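Local coordinates for protein TetR family Transcriptional regulator (Streptococcus agalactiae 2603V/R, PDB 3KKC) that probably binds DNA through an N-terminal helix-turn-helix to regulate transcription, and carries a nickel ion in this crystal structure, at residues T79-L84 against Y170-V175; D120-L125 against Q142-S147; R124-E127 against K132-I135. All blocks are in the same frame, centred on the assembly; numbering follows the deposited sequence.

Contact 1 of 3, residues T79-L84 against Y170-V175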
loop_
_atom_site.group_PDB
_atom_site.type_symbol
_atom_site.label_atom_id
_atom_site.label_comp_id
_atom_site.label_asym_id
_atom_site.label_seq_id
_atom_site.Cartn_x
_atom_site.Cartn_y
_atom_site.Cartn_z
ATOM N N THR A 79 -4.439 9.114 28.405
ATOM C CA THR A 79 -5.625 8.503 27.826
ATOM C C THR A 79 -5.219 7.853 26.524
ATOM O O THR A 79 -4.186 8.200 25.941
ATOM C CB THR A 79 -6.712 9.543 27.526
ATOM O OG1 THR A 79 -6.374 10.265 26.334
ATOM C CG2 THR A 79 -6.846 10.515 28.689
ATOM N N PHE A 80 -6.034 6.916 26.061
ATOM C CA PHE A 80 -5.782 6.279 24.783
ATOM C C PHE A 80 -5.451 7.285 23.688
ATOM O O PHE A 80 -4.476 7.099 22.970
ATOM C CB PHE A 80 -6.963 5.408 24.349
ATOM C CG PHE A 80 -6.755 4.728 23.012
ATOM C CD1 PHE A 80 -5.731 3.811 22.837
ATOM C CD2 PHE A 80 -7.571 5.022 21.930
ATOM C CE1 PHE A 80 -5.531 3.196 21.612
ATOM C CE2 PHE A 80 -7.380 4.407 20.700
ATOM C CZ PHE A 80 -6.361 3.493 20.538
ATOM N N GLU A 81 -6.251 8.340 23.554
ATOM C CA GLU A 81 -6.084 9.293 22.448
ATOM C C GLU A 81 -4.986 10.343 22.642
ATOM O O GLU A 81 -4.533 10.936 21.660
ATOM C CB GLU A 81 -7.405 9.974 22.079
ATOM C CG GLU A 81 -8.194 10.492 23.272
ATOM C CD GLU A 81 -9.463 9.692 23.505
ATOM O OE1 GLU A 81 -9.678 9.208 24.642
ATOM O OE2 GLU A 81 -10.239 9.544 22.534
ATOM N N GLU A 82 -4.563 10.583 23.887
ATOM C CA GLU A 82 -3.326 11.334 24.116
ATOM C C GLU A 82 -2.158 10.544 23.498
ATOM O O GLU A 82 -1.277 11.095 22.834
ATOM C CB GLU A 82 -3.085 11.570 25.610
ATOM C CG GLU A 82 -3.978 12.636 26.238
ATOM C CD GLU A 82 -3.651 12.933 27.709
ATOM O OE1 GLU A 82 -4.346 13.779 28.321
ATOM O OE2 GLU A 82 -2.704 12.330 28.255
ATOM N N TYR A 83 -2.182 9.241 23.740
ATOM C CA TYR A 83 -1.232 8.283 23.200
ATOM C C TYR A 83 -1.201 8.286 21.652
ATOM O O TYR A 83 -0.137 8.317 21.024
ATOM C CB TYR A 83 -1.659 6.929 23.747
ATOM C CG TYR A 83 -0.789 5.729 23.475
ATOM C CD1 TYR A 83 0.187 5.337 24.380
ATOM C CD2 TYR A 83 -0.999 4.936 22.338
ATOM C CE1 TYR A 83 0.951 4.207 24.144
ATOM C CE2 TYR A 83 -0.248 3.793 22.097
ATOM C CZ TYR A 83 0.733 3.435 22.995
ATOM O OH TYR A 83 1.490 2.306 22.756
ATOM N N LEU A 84 -2.377 8.264 21.046
ATOM C CA LEU A 84 -2.498 8.415 19.603
ATOM C C LEU A 84 -1.917 9.758 19.180
ATOM O O LEU A 84 -1.151 9.827 18.243
ATOM C CB LEU A 84 -3.976 8.312 19.158
ATOM C CG LEU A 84 -4.564 6.914 18.935
ATOM C CD1 LEU A 84 -4.286 6.031 20.122
ATOM C CD2 LEU A 84 -6.066 6.955 18.651
ATOM N N TYR A 170 -11.356 13.068 12.984
ATOM C CA TYR A 170 -11.989 12.625 11.749
ATOM C C TYR A 170 -11.766 11.136 11.496
ATOM O O TYR A 170 -12.579 10.479 10.862
ATOM C CB TYR A 170 -11.511 13.473 10.570
ATOM C CG TYR A 170 -11.939 14.911 10.710
ATOM C CD1 TYR A 170 -13.240 15.222 11.087
ATOM C CD2 TYR A 170 -11.054 15.956 10.476
ATOM C CE1 TYR A 170 -13.655 16.544 11.229
ATOM C CE2 TYR A 170 -11.458 17.289 10.615
ATOM C CZ TYR A 170 -12.766 17.576 10.992
ATOM O OH TYR A 170 -13.200 18.889 11.137
ATOM N N TYR A 171 -10.690 10.586 12.023
ATOM C CA TYR A 171 -10.480 9.169 11.861
ATOM C C TYR A 171 -11.356 8.364 12.821
ATOM O O TYR A 171 -12.002 7.385 12.426
ATOM C CB TYR A 171 -9.002 8.810 12.038
ATOM C CG TYR A 171 -8.796 7.319 12.148
ATOM C CD1 TYR A 171 -8.758 6.515 11.022
ATOM C CD2 TYR A 171 -8.696 6.711 13.389
ATOM C CE1 TYR A 171 -8.600 5.138 11.130
ATOM C CE2 TYR A 171 -8.534 5.348 13.503
ATOM C CZ TYR A 171 -8.483 4.566 12.376
ATOM O OH TYR A 171 -8.317 3.207 12.529
ATOM N N LEU A 172 -11.370 8.774 14.082
ATOM C CA LEU A 172 -12.123 8.069 15.112
ATOM C C LEU A 172 -13.633 8.099 14.833
ATOM O O LEU A 172 -14.341 7.119 15.081
ATOM C CB LEU A 172 -11.814 8.671 16.478
ATOM C CG LEU A 172 -10.972 7.851 17.469
ATOM C CD1 LEU A 172 -10.286 6.589 16.870
ATOM C CD2 LEU A 172 -9.954 8.741 18.193
ATOM N N THR A 173 -14.128 9.216 14.306
ATOM C CA THR A 173 -15.545 9.292 13.980
ATOM C C THR A 173 -15.834 8.406 12.761
ATOM O O THR A 173 -16.881 7.753 12.686
ATOM C CB THR A 173 -16.037 10.753 13.766
ATOM O OG1 THR A 173 -15.283 11.365 12.718
ATOM C CG2 THR A 173 -15.870 11.583 15.048
HETATM N N MSE A 174 -14.890 8.354 11.823
HETATM C CA MSE A 174 -15.051 7.522 10.629
HETATM C C MSE A 174 -15.156 6.041 10.941
HETATM O O MSE A 174 -15.853 5.315 10.240
HETATM C CB MSE A 174 -13.930 7.752 9.627
HETATM C CG MSE A 174 -14.211 8.866 8.650
HETATM SE SE MSE A 174 -16.006 8.710 7.930
HETATM C CE MSE A 174 -15.786 7.054 6.898
ATOM N N VAL A 175 -14.477 5.602 11.996
ATOM C CA VAL A 175 -14.419 4.178 12.313
ATOM C C VAL A 175 -15.334 3.726 13.444
ATOM O O VAL A 175 -15.732 2.569 13.486
ATOM C CB VAL A 175 -12.993 3.753 12.663
ATOM C CG1 VAL A 175 -12.081 4.000 11.479
ATOM C CG2 VAL A 175 -12.506 4.506 13.876
#
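Leu84 and Leu172 meet through one methyl each, CD2 of Leu84 lying 4.3 Å from CD2 of Leu172, and between these two segments the touch illustrates how little more than the ends of two leucines can bring a pair of helices together. Both helices belong to the C-terminal helical region of this TetR-family regulator, and the contact joins helix 80-93 to the last helix of the chain. The backbones stay well apart: the nearest CA atoms, those of Glu81 and Leu172, are 9.6 Å from each other, so the side chains have to span the gap. Leu172 reaches forward with CD2. On Leu84 the two branches divide the work. CD2 faces Leu172, while CD1 sits 3.3 Å above the ring plane of Phe80, displaced toward the rim. Glu81 reaches the border with its carboxylate end: a chi1 of 47° sends CG climbing away from Leu172, and the later bend at chi2 (-111°) returns OE2 to 4.4 Å from Leu172 CD2. Leu168 of helix 164-175 also packs against Glu81 and Leu84. The first turn of helix 80-93 is capped by Thr79, whose OG1 accepts from Glu82 N at 3.1 Å, nearly straight, with 160° at the hydrogen. Further along the same helix are His86 and His90, which bind nickel together with His70, but Leu84 remains about 13 Å from the metal. With no hydrogen bond crossing between 79-84 and 170-175, and only 103 Å² buried, the chemistry implies a nonpolar, van der Waals touch with little directional preference.

Contact 2 of 3, residues D120-L125 against Q142-S147; sequences DVYPRL and QFLLSS
Tyr122 and Leu144 cross at about a right angle, with CE1 of the tyrosine 4.0 Å from CD2 of the leucine, and around this pair the two helices interlock like a small worked example of complementary surfaces. The methyl comes at the edge of the aromatic ring, near its plane. A second bump on the same residue, the CB of Tyr122, fits the fork of Leu145: CD1 approaches it to 3.9 Å and CD2 to 4.1 Å. Tyr122 is therefore received between two neighbouring leucines, the ring beside one and the root of the side chain against the other. In return, Leu144 occupies the hollow between Tyr122 and Leu125, one helical turn apart, and its CG lies 3.9 Å from Leu125 CD2. Both helix 107-129 residues hold CG anti to the backbone N (chi1 175° in Tyr122), which lets them flank Leu144. These are consecutive helices of the C-terminal domain, running at 130° to each other with segment axes 10.5 Å apart. The face of helix 137-157 turned from this contact packs on the other copy of the protein: Phe143 meets Met174 of the second subunit, and Gln142 meets its Trp154, consistent with the helical dimer interface of TetR-family regulators. Helix 107-129 is kinked here, as the N atoms of Pro123 and Arg124 make no bond to the preceding turn; for the proline this follows from its lack of an N-H. Within the subunit, Leu125 is also packed by Tyr171 and Leu172 of helix 164-175, while Glu137 and Lys141 touch Tyr122.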
loop_
_atom_site.group_PDB
_atom_site.type_symbol
_atom_site.label_atom_id
_atom_site.label_comp_id
_atom_site.label_asym_id
_atom_site.label_seq_id
_atom_site.Cartn_x
_atom_site.Cartn_y
_atom_site.Cartn_z
ATOM N N ASP A 120 -0.167 -2.512 20.454
ATOM C CA ASP A 120 -0.330 -1.414 21.395
ATOM C C ASP A 120 -1.408 -0.426 20.988
ATOM O O ASP A 120 -1.892 0.339 21.813
ATOM C CB ASP A 120 1.019 -0.720 21.639
ATOM C CG ASP A 120 2.014 -1.611 22.418
ATOM O OD1 ASP A 120 1.614 -2.275 23.405
ATOM O OD2 ASP A 120 3.207 -1.645 22.045
ATOM N N VAL A 121 -1.818 -0.454 19.729
ATOM C CA VAL A 121 -2.901 0.421 19.300
ATOM C C VAL A 121 -4.235 -0.309 19.034
ATOM O O VAL A 121 -5.310 0.157 19.432
ATOM C CB VAL A 121 -2.477 1.252 18.098
ATOM C CG1 VAL A 121 -3.697 1.889 17.391
ATOM C CG2 VAL A 121 -1.460 2.309 18.556
ATOM N N TYR A 122 -4.169 -1.458 18.380
ATOM C CA TYR A 122 -5.390 -2.144 17.991
ATOM C C TYR A 122 -6.283 -2.585 19.155
ATOM O O TYR A 122 -7.480 -2.305 19.152
ATOM C CB TYR A 122 -5.097 -3.344 17.104
ATOM C CG TYR A 122 -6.347 -4.106 16.817
ATOM C CD1 TYR A 122 -7.353 -3.542 16.042
ATOM C CD2 TYR A 122 -6.544 -5.372 17.344
ATOM C CE1 TYR A 122 -8.524 -4.225 15.789
ATOM C CE2 TYR A 122 -7.709 -6.073 17.086
ATOM C CZ TYR A 122 -8.696 -5.492 16.310
ATOM O OH TYR A 122 -9.858 -6.185 16.054
ATOM N N PRO A 123 -5.712 -3.306 20.136
ATOM C CA PRO A 123 -6.553 -3.815 21.224
ATOM C C PRO A 123 -7.385 -2.732 21.907
ATOM O O PRO A 123 -8.569 -2.945 22.145
ATOM C CB PRO A 123 -5.536 -4.439 22.185
ATOM C CG PRO A 123 -4.423 -4.878 21.293
ATOM C CD PRO A 123 -4.321 -3.780 20.257
ATOM N N ARG A 124 -6.794 -1.583 22.204
ATOM C CA ARG A 124 -7.585 -0.495 22.758
ATOM C C ARG A 124 -8.581 0.073 21.743
ATOM O O ARG A 124 -9.730 0.324 22.065
ATOM C CB ARG A 124 -6.700 0.594 23.379
ATOM C CG ARG A 124 -6.506 0.406 24.884
ATOM C CD ARG A 124 -5.493 1.364 25.500
ATOM N NE ARG A 124 -6.061 2.673 25.857
ATOM C CZ ARG A 124 -7.010 2.882 26.777
ATOM N NH1 ARG A 124 -7.549 1.861 27.443
ATOM N NH2 ARG A 124 -7.436 4.119 27.018
ATOM N N LEU A 125 -8.141 0.259 20.510
ATOM C CA LEU A 125 -8.999 0.795 19.459
ATOM C C LEU A 125 -10.264 -0.042 19.332
ATOM O O LEU A 125 -11.358 0.478 19.098
ATOM C CB LEU A 125 -8.250 0.780 18.124
ATOM C CG LEU A 125 -8.985 1.494 16.995
ATOM C CD1 LEU A 125 -9.371 2.906 17.451
ATOM C CD2 LEU A 125 -8.145 1.524 15.730
ATOM N N GLN A 142 -8.439 -6.034 10.312
ATOM C CA GLN A 142 -7.861 -5.597 9.035
ATOM C C GLN A 142 -8.343 -4.216 8.551
ATOM O O GLN A 142 -7.564 -3.398 8.070
ATOM C CB GLN A 142 -8.116 -6.656 7.958
ATOM C CG GLN A 142 -7.985 -6.151 6.514
ATOM C CD GLN A 142 -9.243 -5.485 5.989
ATOM O OE1 GLN A 142 -10.349 -5.920 6.288
ATOM N NE2 GLN A 142 -9.077 -4.419 5.203
ATOM N N PHE A 143 -9.628 -3.937 8.672
ATOM C CA PHE A 143 -10.118 -2.635 8.232
ATOM C C PHE A 143 -9.555 -1.490 9.084
ATOM O O PHE A 143 -9.314 -0.384 8.599
ATOM C CB PHE A 143 -11.636 -2.633 8.286
ATOM C CG PHE A 143 -12.281 -1.411 7.675
ATOM C CD1 PHE A 143 -12.825 -1.461 6.394
ATOM C CD2 PHE A 143 -12.401 -0.230 8.403
ATOM C CE1 PHE A 143 -13.451 -0.340 5.834
ATOM C CE2 PHE A 143 -13.028 0.894 7.864
ATOM C CZ PHE A 143 -13.551 0.844 6.583
ATOM N N LEU A 144 -9.353 -1.767 10.364
ATOM C CA LEU A 144 -9.034 -0.727 11.332
ATOM C C LEU A 144 -7.548 -0.346 11.233
ATOM O O LEU A 144 -7.200 0.835 11.094
ATOM C CB LEU A 144 -9.358 -1.228 12.742
ATOM C CG LEU A 144 -10.517 -0.682 13.571
ATOM C CD1 LEU A 144 -11.375 0.270 12.791
ATOM C CD2 LEU A 144 -11.320 -1.830 14.113
ATOM N N LEU A 145 -6.687 -1.361 11.307
ATOM C CA LEU A 145 -5.248 -1.174 11.248
ATOM C C LEU A 145 -4.860 -0.560 9.928
ATOM O O LEU A 145 -4.103 0.401 9.885
ATOM C CB LEU A 145 -4.526 -2.506 11.425
ATOM C CG LEU A 145 -3.743 -2.636 12.727
ATOM C CD1 LEU A 145 -4.240 -1.656 13.741
ATOM C CD2 LEU A 145 -3.845 -4.050 13.271
ATOM N N SER A 146 -5.397 -1.107 8.846
ATOM C CA SER A 146 -5.029 -0.631 7.527
ATOM C C SER A 146 -5.557 0.774 7.240
ATOM O O SER A 146 -4.897 1.561 6.552
ATOM C CB SER A 146 -5.494 -1.606 6.447
ATOM O OG SER A 146 -5.989 -0.876 5.340
ATOM N N SER A 147 -6.743 1.101 7.744
ATOM C CA SER A 147 -7.263 2.444 7.513
ATOM C C SER A 147 -6.539 3.472 8.413
ATOM O O SER A 147 -6.464 4.666 8.103
ATOM C CB SER A 147 -8.762 2.489 7.767
ATOM O OG SER A 147 -8.999 2.589 9.162
#

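Contact 3 of 3, residues R124-E127 against K132-I135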
loop_
_atom_site.group_PDB
_atom_site.type_symbol
_atom_site.label_atom_id
_atom_site.label_comp_id
_atom_site.label_asym_id
_atom_site.label_seq_id
_atom_site.Cartn_x
_atom_site.Cartn_y
_atom_site.Cartn_z
ATOM N N ARG A 124 -6.794 -1.583 22.204
ATOM C CA ARG A 124 -7.585 -0.495 22.758
ATOM C C ARG A 124 -8.581 0.073 21.743
ATOM O O ARG A 124 -9.730 0.324 22.065
ATOM C CB ARG A 124 -6.700 0.594 23.379
ATOM C CG ARG A 124 -6.506 0.406 24.884
ATOM C CD ARG A 124 -5.493 1.364 25.500
ATOM N NE ARG A 124 -6.061 2.673 25.857
ATOM C CZ ARG A 124 -7.010 2.882 26.777
ATOM N NH1 ARG A 124 -7.549 1.861 27.443
ATOM N NH2 ARG A 124 -7.436 4.119 27.018
ATOM N N LEU A 125 -8.141 0.259 20.510
ATOM C CA LEU A 125 -8.999 0.795 19.459
ATOM C C LEU A 125 -10.264 -0.042 19.332
ATOM O O LEU A 125 -11.358 0.478 19.098
ATOM C CB LEU A 125 -8.250 0.780 18.124
ATOM C CG LEU A 125 -8.985 1.494 16.995
ATOM C CD1 LEU A 125 -9.371 2.906 17.451
ATOM C CD2 LEU A 125 -8.145 1.524 15.730
ATOM N N ARG A 126 -10.094 -1.350 19.483
ATOM C CA ARG A 126 -11.179 -2.307 19.324
ATOM C C ARG A 126 -12.189 -2.128 20.449
ATOM O O ARG A 126 -13.351 -1.823 20.214
ATOM C CB ARG A 126 -10.625 -3.736 19.392
ATOM C CG ARG A 126 -11.309 -4.727 18.489
ATOM C CD ARG A 126 -12.767 -4.471 18.410
ATOM N NE ARG A 126 -13.544 -5.693 18.589
ATOM C CZ ARG A 126 -14.768 -5.726 19.113
ATOM N NH1 ARG A 126 -15.358 -4.604 19.521
ATOM N NH2 ARG A 126 -15.405 -6.882 19.233
ATOM N N GLU A 127 -11.713 -2.335 21.673
ATOM C CA GLU A 127 -12.558 -2.429 22.845
ATOM C C GLU A 127 -13.265 -1.104 23.096
ATOM O O GLU A 127 -14.349 -1.067 23.665
ATOM C CB GLU A 127 -11.700 -2.858 24.047
ATOM C CG GLU A 127 -12.121 -2.306 25.407
ATOM C CD GLU A 127 -10.964 -2.256 26.410
ATOM O OE1 GLU A 127 -11.028 -2.973 27.438
ATOM O OE2 GLU A 127 -9.987 -1.499 26.174
ATOM N N LYS A 132 -20.618 -2.398 18.373
ATOM C CA LYS A 132 -21.411 -3.485 17.789
ATOM C C LYS A 132 -20.578 -4.761 17.698
ATOM O O LYS A 132 -19.362 -4.750 17.926
ATOM C CB LYS A 132 -21.902 -3.088 16.392
ATOM C CG LYS A 132 -22.614 -1.717 16.304
ATOM C CD LYS A 132 -24.111 -1.831 16.631
ATOM C CE LYS A 132 -25.000 -0.931 15.734
ATOM N NZ LYS A 132 -26.494 -1.094 15.991
ATOM N N VAL A 133 -21.220 -5.872 17.372
ATOM C CA VAL A 133 -20.467 -7.103 17.119
ATOM C C VAL A 133 -21.097 -7.932 16.025
ATOM O O VAL A 133 -21.156 -9.153 16.128
ATOM C CB VAL A 133 -20.344 -7.984 18.371
ATOM C CG1 VAL A 133 -19.393 -7.336 19.390
ATOM C CG2 VAL A 133 -21.729 -8.250 18.964
ATOM N N ASP A 134 -21.570 -7.265 14.980
ATOM C CA ASP A 134 -22.152 -7.963 13.837
ATOM C C ASP A 134 -21.173 -7.975 12.669
ATOM O O ASP A 134 -21.514 -8.417 11.581
ATOM C CB ASP A 134 -23.463 -7.302 13.403
ATOM C CG ASP A 134 -23.282 -5.824 13.056
ATOM O OD1 ASP A 134 -22.395 -5.175 13.668
ATOM O OD2 ASP A 134 -24.028 -5.321 12.178
ATOM N N ILE A 135 -19.970 -7.450 12.892
ATOM C CA ILE A 135 -18.890 -7.579 11.920
ATOM C C ILE A 135 -17.836 -8.495 12.520
ATOM O O ILE A 135 -17.424 -8.282 13.661
ATOM C CB ILE A 135 -18.262 -6.232 11.577
ATOM C CG1 ILE A 135 -19.309 -5.309 10.976
ATOM C CG2 ILE A 135 -17.152 -6.417 10.582
ATOM C CD1 ILE A 135 -18.774 -3.945 10.623
#
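The link between helices 107-129 and 137-157 folds back so that Val133, in its irregular part, meets Arg126 from the last turns of the first helix. The touching atoms are CG1 of Val133 and NH2 of Arg126, 4.0 Å apart. It is a plain van der Waals touch, with no hydrogen bond between the segments: the methyl comes at the edge of the guanidinium, near its plane, and the two side chains cross at about a right angle. Val133 offers that branch because CG1 lies anti to the carbonyl carbon, beside the backbone N (chi1 -71°). Arg126 arrives by a bent route, turning at chi2 (-37°) and again at chi3 (-133°), which brings the group round to the loop. The loop joins two helices of the C-terminal domain, and Arg126 reaches the second of them as well: its NE forms a salt bridge with OE1 of Glu137, at the start of helix 137-157, and its NH2 is hydrogen-bonded close by, which should limit how freely the guanidinium can swing. The carbonyl O of Lys132 stands 4.3 Å from Arg126 NH1, placed obliquely to the guanidinium plane and too far for a hydrogen bond. The contact buries only 61 Å², and Lys132 and Val133 lie at the surface. Beyond Val133, Asp134 stays exposed and makes a salt bridge with Arg177 of the same chain; Ile135 then goes inward, packing on Leu140 and on Met174 of the second subunit.

Following the chain from the N terminus, the predicted helix-turn-helix region comes first and takes no part in the three contacts, which all fall in the C-terminal helical domain. Contact 1 opens at 79-84 and closes at 170-175, tying helix 80-93 to the last helix over a loop of 85 residues. Within that span lie contacts 2 and 3, which both start on helix 107-129 and share Arg124 and Leu125; of these two contacts, Leu125 touches across contact 2 alone. Contact 3 closes first, on the loop at 132-135, and contact 2 next, on helix 137-157, so the span 124-135 falls within 120-147, itself within contact 1. Each contact has residues reaching the second subunit.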